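Local coordinates for protein phosphodiesterase (Pseudomonas aeruginosa, PDB 4G75) that is a colicin M-like bacteriocin that binds magnesium and, as in colicin M, probably hydrolyses a lipid-linked precursor of bacterial peptidoglycan, at residues Ala95-Asn98 / Gln99-Leu102; Thr108-Asn111 / Arg112-His116; Asn160-Ile163 / Glu164-Asn167. All coordinates share one frame; numbering follows the deposited sequence. Where two conformers were deposited one is given.

Interaction 1: residues Ala95-Asn98 / Gln99-Leu102; sequences ADYN and QFSL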
loop_
_atom_site.group_PDB
_atom_site.type_symbol
_atom_site.label_atom_id
_atom_site.label_comp_id
_atom_site.label_asym_id
_atom_site.label_seq_id
_atom_site.Cartn_x
_atom_site.Cartn_y
_atom_site.Cartn_z
ATOM N N ALA A 95 -9.381 5.062 -4.435
ATOM C CA ALA A 95 -8.924 6.175 -3.610
ATOM C C ALA A 95 -7.408 6.343 -3.730
ATOM O O ALA A 95 -6.893 7.453 -3.870
ATOM C CB ALA A 95 -9.315 5.952 -2.148
ATOM N N ASP A 96 -6.690 5.231 -3.673
ATOM C CA ASP A 96 -5.245 5.301 -3.799
ATOM C C ASP A 96 -4.855 5.881 -5.152
ATOM O O ASP A 96 -3.958 6.739 -5.246
ATOM C CB ASP A 96 -4.597 3.930 -3.619
ATOM C CG ASP A 96 -3.090 4.032 -3.492
ATOM O OD1 ASP A 96 -2.628 4.457 -2.413
ATOM O OD2 ASP A 96 -2.383 3.713 -4.472
ATOM N N TYR A 97 -5.526 5.411 -6.196
ATOM C CA TYR A 97 -5.212 5.846 -7.549
ATOM C C TYR A 97 -5.583 7.310 -7.762
ATOM O O TYR A 97 -4.934 8.015 -8.537
ATOM C CB TYR A 97 -5.900 4.966 -8.591
ATOM C CG TYR A 97 -5.358 5.209 -9.977
ATOM C CD1 TYR A 97 -4.054 4.857 -10.296
ATOM C CD2 TYR A 97 -6.137 5.817 -10.959
ATOM C CE1 TYR A 97 -3.535 5.091 -11.560
ATOM C CE2 TYR A 97 -5.625 6.054 -12.232
ATOM C CZ TYR A 97 -4.322 5.685 -12.522
ATOM O OH TYR A 97 -3.796 5.920 -13.774
ATOM N N ASN A 98 -6.618 7.777 -7.070
ATOM C CA ASN A 98 -6.966 9.194 -7.145
ATOM C C ASN A 98 -5.835 10.062 -6.607
ATOM O O ASN A 98 -5.535 11.133 -7.147
ATOM C CB ASN A 98 -8.268 9.484 -6.389
ATOM C CG ASN A 98 -9.485 8.945 -7.123
ATOM O OD1 ASN A 98 -9.411 8.636 -8.313
ATOM N ND2 ASN A 98 -10.605 8.836 -6.424
ATOM N N GLN A 99 -5.197 9.599 -5.540
ATOM C CA GLN A 99 -4.048 10.320 -5.013
ATOM C C GLN A 99 -2.894 10.348 -6.002
ATOM O O GLN A 99 -2.277 11.393 -6.200
ATOM C CB GLN A 99 -3.579 9.728 -3.686
ATOM C CG GLN A 99 -4.497 10.060 -2.527
ATOM C CD GLN A 99 -3.756 10.186 -1.225
ATOM O OE1 GLN A 99 -3.365 9.186 -0.611
ATOM N NE2 GLN A 99 -3.543 11.424 -0.792
ATOM N N PHE A 100 -2.599 9.207 -6.621
ATOM C CA PHE A 100 -1.455 9.131 -7.530
ATOM C C PHE A 100 -1.687 9.886 -8.834
ATOM O O PHE A 100 -0.850 10.679 -9.271
ATOM C CB PHE A 100 -1.086 7.676 -7.870
ATOM C CG PHE A 100 -0.073 7.565 -8.981
ATOM C CD1 PHE A 100 1.266 7.806 -8.734
ATOM C CD2 PHE A 100 -0.466 7.262 -10.280
ATOM C CE1 PHE A 100 2.201 7.722 -9.751
ATOM C CE2 PHE A 100 0.468 7.183 -11.304
ATOM C CZ PHE A 100 1.804 7.410 -11.036
ATOM N N SER A 101 -2.832 9.632 -9.451
ATOM C CA SER A 101 -3.123 10.153 -10.784
ATOM C C SER A 101 -3.577 11.607 -10.767
ATOM O O SER A 101 -3.217 12.388 -11.645
ATOM C CB SER A 101 -4.189 9.290 -11.455
ATOM O OG SER A 101 -4.697 9.921 -12.614
ATOM N N LEU A 102 -4.380 11.966 -9.774
ATOM C CA LEU A 102 -4.964 13.301 -9.734
ATOM C C LEU A 102 -4.341 14.222 -8.694
ATOM O O LEU A 102 -4.612 15.419 -8.689
ATOM C CB LEU A 102 -6.473 13.212 -9.487
ATOM C CG LEU A 102 -7.313 12.316 -10.397
ATOM C CD1 LEU A 102 -8.768 12.316 -9.939
ATOM C CD2 LEU A 102 -7.195 12.758 -11.852
HETATM O O HOH W 1 -2.443 6.487 -0.724
HETATM O O HOH W 2 -2.548 8.874 -14.316
#
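Ser101 packs on the ring of Tyr97 in a local i to i+4 contact within one alpha-helix, near the C-terminal end of helix 81-102. The alpha-helical pattern shows in four consecutive backbone bonds, of which the shortest is Ser101 N to Tyr97 O at 2.8 Å, with an N-H...O angle of 167°. The backbone widens into a pi-type turn over 99-102, though Leu102 N still bonds to Asn98 O. Tyr97 has CG anti to its backbone N (chi1 -168°), which swings the ring along the helix towards the later residues. In the conformer given, one face receives Ser101 CB, 3.9 Å from the ring centroid and displaced towards the rim, a CH-pi contact. Phe100 meets the same ring obliquely, Tyr97 CE1 lying 4.0 Å from Phe100 CD2. Elsewhere on the helix a water links Asp96 OD1 to Gln99 OE1, donating to both, while Thr143 and the backbone N of Asn138 also bind the Asp96 carboxylate. Gln99 NE2 is held by Asp104 O and Asp4. Asn98 and Leu102 run side by side towards helix 106-113; Asn98 ND2 donates to Ala109 O, and Asn98 OD1, bonded to Gln94 NE2, lies 4.1 Å from Leu102 CD1.

Interaction 2: residues Thr108-Asn111 / Arg112-His116; sequences TAMN and RAQNH. With EDO (1,2-ethanediol), chain N.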
loop_
_atom_site.group_PDB
_atom_site.type_symbol
_atom_site.label_atom_id
_atom_site.label_comp_id
_atom_site.label_asym_id
_atom_site.label_seq_id
_atom_site.Cartn_x
_atom_site.Cartn_y
_atom_site.Cartn_z
ATOM N N THR A 108 -10.584 14.079 -0.338
ATOM C CA THR A 108 -11.101 14.228 -1.697
ATOM C C THR A 108 -10.971 12.922 -2.481
ATOM O O THR A 108 -11.872 12.532 -3.215
ATOM C CB THR A 108 -10.387 15.354 -2.460
ATOM O OG1 THR A 108 -10.614 16.603 -1.794
ATOM C CG2 THR A 108 -10.904 15.446 -3.887
ATOM N N ALA A 109 -9.835 12.256 -2.328
ATOM C CA ALA A 109 -9.591 11.013 -3.039
ATOM C C ALA A 109 -10.659 9.978 -2.693
ATOM O O ALA A 109 -11.170 9.298 -3.572
ATOM C CB ALA A 109 -8.197 10.485 -2.713
HETATM N N MSE A 110 -11.002 9.873 -1.413
HETATM C CA MSE A 110 -12.001 8.901 -0.987
HETATM C C MSE A 110 -13.405 9.304 -1.433
HETATM O O MSE A 110 -14.173 8.467 -1.888
HETATM C CB MSE A 110 -11.971 8.696 0.524
HETATM C CG MSE A 110 -13.026 7.719 1.012
HETATM SE SE MSE A 110 -12.725 5.907 0.326
HETATM C CE MSE A 110 -11.382 5.398 1.655
ATOM N N ASN A 111 -13.747 10.579 -1.307
ATOM C CA ASN A 111 -15.071 11.019 -1.749
ATOM C C ASN A 111 -15.269 10.830 -3.243
ATOM O O ASN A 111 -16.353 10.449 -3.693
ATOM C CB ASN A 111 -15.341 12.466 -1.341
ATOM C CG ASN A 111 -15.560 12.611 0.149
ATOM O OD1 ASN A 111 -15.974 11.667 0.817
ATOM N ND2 ASN A 111 -15.280 13.802 0.679
ATOM N N ARG A 112 -14.216 11.082 -4.013
ATOM C CA ARG A 112 -14.273 10.861 -5.454
ATOM C C ARG A 112 -14.488 9.380 -5.738
ATOM O O ARG A 112 -15.328 9.010 -6.561
ATOM C CB ARG A 112 -12.996 11.366 -6.140
ATOM C CG ARG A 112 -13.135 11.535 -7.648
ATOM C CD ARG A 112 -11.812 11.892 -8.329
ATOM N NE ARG A 112 -11.164 13.074 -7.754
ATOM C CZ ARG A 112 -11.533 14.334 -7.983
ATOM N NH1 ARG A 112 -12.575 14.601 -8.762
ATOM N NH2 ARG A 112 -10.874 15.329 -7.409
ATOM N N ALA A 113 -13.729 8.533 -5.044
ATOM C CA ALA A 113 -13.857 7.094 -5.196
ATOM C C ALA A 113 -15.251 6.587 -4.819
ATOM O O ALA A 113 -15.729 5.604 -5.386
ATOM C CB ALA A 113 -12.771 6.355 -4.367
ATOM N N GLN A 114 -15.906 7.257 -3.877
ATOM C CA GLN A 114 -17.190 6.769 -3.379
ATOM C C GLN A 114 -18.378 7.474 -4.026
ATOM O O GLN A 114 -19.517 7.277 -3.616
ATOM C CB GLN A 114 -17.251 6.849 -1.846
ATOM C CG GLN A 114 -16.189 5.973 -1.188
ATOM C CD GLN A 114 -16.398 5.752 0.302
ATOM O OE1 GLN A 114 -16.595 6.696 1.070
ATOM N NE2 GLN A 114 -16.340 4.495 0.717
ATOM N N ASN A 115 -18.105 8.276 -5.050
ATOM C CA ASN A 115 -19.166 8.975 -5.764
ATOM C C ASN A 115 -19.800 8.070 -6.814
ATOM O O ASN A 115 -19.670 8.301 -8.017
ATOM C CB ASN A 115 -18.628 10.249 -6.413
ATOM C CG ASN A 115 -19.733 11.166 -6.902
ATOM O OD1 ASN A 115 -20.908 10.965 -6.590
ATOM N ND2 ASN A 115 -19.359 12.179 -7.674
ATOM N N HIS A 116 -20.468 7.023 -6.346
ATOM C CA HIS A 116 -21.154 6.092 -7.230
ATOM C C HIS A 116 -22.312 5.416 -6.507
ATOM O O HIS A 116 -22.468 5.566 -5.296
ATOM C CB HIS A 116 -20.176 5.043 -7.794
ATOM C CG HIS A 116 -19.544 4.160 -6.758
ATOM N ND1 HIS A 116 -20.184 3.061 -6.224
ATOM C CD2 HIS A 116 -18.314 4.186 -6.194
ATOM C CE1 HIS A 116 -19.382 2.457 -5.367
ATOM N NE2 HIS A 116 -18.241 3.122 -5.325
HETATM C C1 EDO N . -21.989 10.599 -3.405
HETATM O O1 EDO N . -23.252 9.990 -3.693
HETATM C C2 EDO N . -21.548 10.196 -2.005
HETATM O O2 EDO N . -21.330 8.781 -1.954
HETATM O O HOH W 3 -17.524 9.207 0.923
#
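Met110, a selenomethionine in this crystal, crosses Gln114 at a slant, its selenium lying against the amide end: Met110 SE is 3.7 Å from Gln114 CD. The chain of Met110 is bent at both chi2 and chi3, which folds SE back beside the glutamine, whereas Gln114 runs extended beyond CG. The amide is fixed from two directions, for Gln114 NE2 binds Asp91 and a water donates to Gln114 OE1 at 2.7 Å; the same water donates to Asn111 OD1, an atom that also accepts from Ser18 N. This is the C-terminal end of helix 106-113. Arg112 N still bonds to Thr108 O at 2.9 Å in regular alpha-helical fashion, but Gln114 is the first residue to leave helical torsions, and its N-H bends to 132° in reaching Met110 O. An inverse gamma turn centred on Asn115 follows, with a weak bond from His116 N to Gln114 O; that carbonyl oxygen also accepts from O2 of an ethanediol, probably taken up from the crystallisation liquor. Along another side of the helix, Thr108 and Arg112 lie alongside each other and point the same way. Arg112 is bent at chi3 (-54°), its NE forms a salt bridge with Asp104, and Arg112 NH2 sits 3.5 Å from Thr108 CG2.

Interaction 3: residues Asn160-Ile163 / Glu164-Asn167; sequences NFPI and ERLN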
loop_
_atom_site.group_PDB
_atom_site.type_symbol
_atom_site.label_atom_id
_atom_site.label_comp_id
_atom_site.label_asym_id
_atom_site.label_seq_id
_atom_site.Cartn_x
_atom_site.Cartn_y
_atom_site.Cartn_z
ATOM N N ASN A 160 2.603 -1.175 -10.458
ATOM C CA ASN A 160 3.865 -0.464 -10.292
ATOM C C ASN A 160 3.893 0.345 -8.996
ATOM O O ASN A 160 2.936 1.048 -8.688
ATOM C CB ASN A 160 4.102 0.468 -11.485
ATOM C CG ASN A 160 4.606 -0.273 -12.714
ATOM O OD1 ASN A 160 4.242 0.051 -13.843
ATOM N ND2 ASN A 160 5.452 -1.263 -12.495
ATOM N N PHE A 161 4.985 0.222 -8.241
ATOM C CA PHE A 161 5.251 1.061 -7.077
ATOM C C PHE A 161 6.518 1.842 -7.409
ATOM O O PHE A 161 7.632 1.349 -7.200
ATOM C CB PHE A 161 5.467 0.187 -5.833
ATOM C CG PHE A 161 5.224 0.901 -4.518
ATOM C CD1 PHE A 161 5.532 2.248 -4.365
ATOM C CD2 PHE A 161 4.722 0.207 -3.426
ATOM C CE1 PHE A 161 5.316 2.897 -3.162
ATOM C CE2 PHE A 161 4.507 0.845 -2.216
ATOM C CZ PHE A 161 4.800 2.196 -2.083
ATOM N N PRO A 162 6.360 3.054 -7.968
ATOM C CA PRO A 162 7.558 3.812 -8.365
ATOM C C PRO A 162 8.562 3.909 -7.210
ATOM O O PRO A 162 8.180 4.155 -6.062
ATOM C CB PRO A 162 6.997 5.181 -8.741
ATOM C CG PRO A 162 5.552 4.891 -9.165
ATOM C CD PRO A 162 5.107 3.782 -8.249
ATOM N N ILE A 163 9.841 3.712 -7.513
ATOM C CA ILE A 163 10.843 3.585 -6.460
ATOM C C ILE A 163 10.905 4.805 -5.539
ATOM O O ILE A 163 11.102 4.663 -4.339
ATOM C CB ILE A 163 12.247 3.254 -7.034
ATOM C CG1 ILE A 163 13.172 2.727 -5.930
ATOM C CG2 ILE A 163 12.834 4.453 -7.768
ATOM C CD1 ILE A 163 14.530 2.210 -6.456
ATOM N N GLU A 164 10.737 5.996 -6.102
ATOM C CA GLU A 164 10.797 7.219 -5.310
ATOM C C GLU A 164 9.603 7.359 -4.364
ATOM O O GLU A 164 9.648 8.138 -3.407
ATOM C CB GLU A 164 10.932 8.460 -6.212
ATOM C CG GLU A 164 9.704 8.793 -7.058
ATOM C CD GLU A 164 9.649 8.035 -8.383
ATOM O OE1 GLU A 164 10.464 7.105 -8.602
ATOM O OE2 GLU A 164 8.779 8.374 -9.215
ATOM N N ARG A 165 8.535 6.609 -4.622
ATOM C CA ARG A 165 7.354 6.685 -3.757
ATOM C C ARG A 165 7.421 5.702 -2.596
ATOM O O ARG A 165 6.573 5.731 -1.714
ATOM C CB ARG A 165 6.057 6.493 -4.553
ATOM C CG ARG A 165 5.782 7.649 -5.507
ATOM C CD ARG A 165 4.475 7.511 -6.284
ATOM N NE ARG A 165 4.206 8.754 -6.997
ATOM C CZ ARG A 165 3.404 9.721 -6.562
ATOM N NH1 ARG A 165 2.737 9.594 -5.422
ATOM N NH2 ARG A 165 3.248 10.810 -7.288
ATOM N N LEU A 166 8.422 4.829 -2.602
ATOM C CA LEU A 166 8.655 3.947 -1.459
ATOM C C LEU A 166 9.004 4.751 -0.214
ATOM O O LEU A 166 8.787 4.297 0.908
ATOM C CB LEU A 166 9.792 2.955 -1.747
ATOM C CG LEU A 166 9.613 1.935 -2.868
ATOM C CD1 LEU A 166 10.926 1.201 -3.089
ATOM C CD2 LEU A 166 8.483 0.938 -2.566
ATOM N N ASN A 167 9.558 5.942 -0.419
ATOM C CA ASN A 167 10.072 6.752 0.681
ATOM C C ASN A 167 11.193 6.047 1.446
ATOM O O ASN A 167 11.267 6.120 2.675
ATOM C CB ASN A 167 8.949 7.149 1.641
ATOM C CG ASN A 167 9.262 8.421 2.400
ATOM O OD1 ASN A 167 10.012 9.266 1.917
ATOM N ND2 ASN A 167 8.684 8.565 3.588
#
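Pro162 O accepts the backbone N-H of Arg165 at 2.9 Å. One residue further on, the bond from Leu166 N to Ile163 O measures 3.2 Å. Both are i to i+3 bonds, and the helical torsions of Ile163, Glu164 and Arg165 identify two overlapping type I beta turns, in the loop that follows strand 159-160 within the colicin M family region. Across the two turns Leu166 lies back over Phe161: Leu166 CD2 sits above the ring, 3.6 Å from its centroid and only 6° off the normal, a centred CH-pi contact. Phe161 CG is anti to the backbone N (chi1 -158°), which turns the ring towards the turn. At its edge, near the ring plane, lies Arg165 O. The other branch of Leu166, CD1, packs obliquely on Ile163 CG1, while Ser204 OG binds Leu166 O. Outside this apolar group, the extended Arg165 chain crosses Pro162 on its way to the carbonyl oxygens of Asn138 and Val2, gripped there through NH1. Glu164 folds back at chi2, placing OE2 3.7 Å from Pro162 CB.

Overall arrangement
Interactions 1 and 2 lie on consecutive helices, 81-102 and 106-113, with centres 10 Å apart. They meet: Asn98 ND2 lies 2.9 Å from Ala109 O, a probable hydrogen bond, and Leu102 CD1 packs 3.3 Å from Arg112 NE. Interaction 1 also touches interaction 3, where Phe100 CD1 approaches Arg165 NE at 3.5 Å, with centres 14 Å apart. Interactions 2 and 3 do not touch, and their centres are 24 Å apart, the sum of the other two separations, which places interaction 1 between them. Interaction 3 is closest to the metal site: the Leu166 side chain is about 4 Å from that of Val211, a magnesium ligand with Glu213 and Asp241, and about 10 Å from the ion.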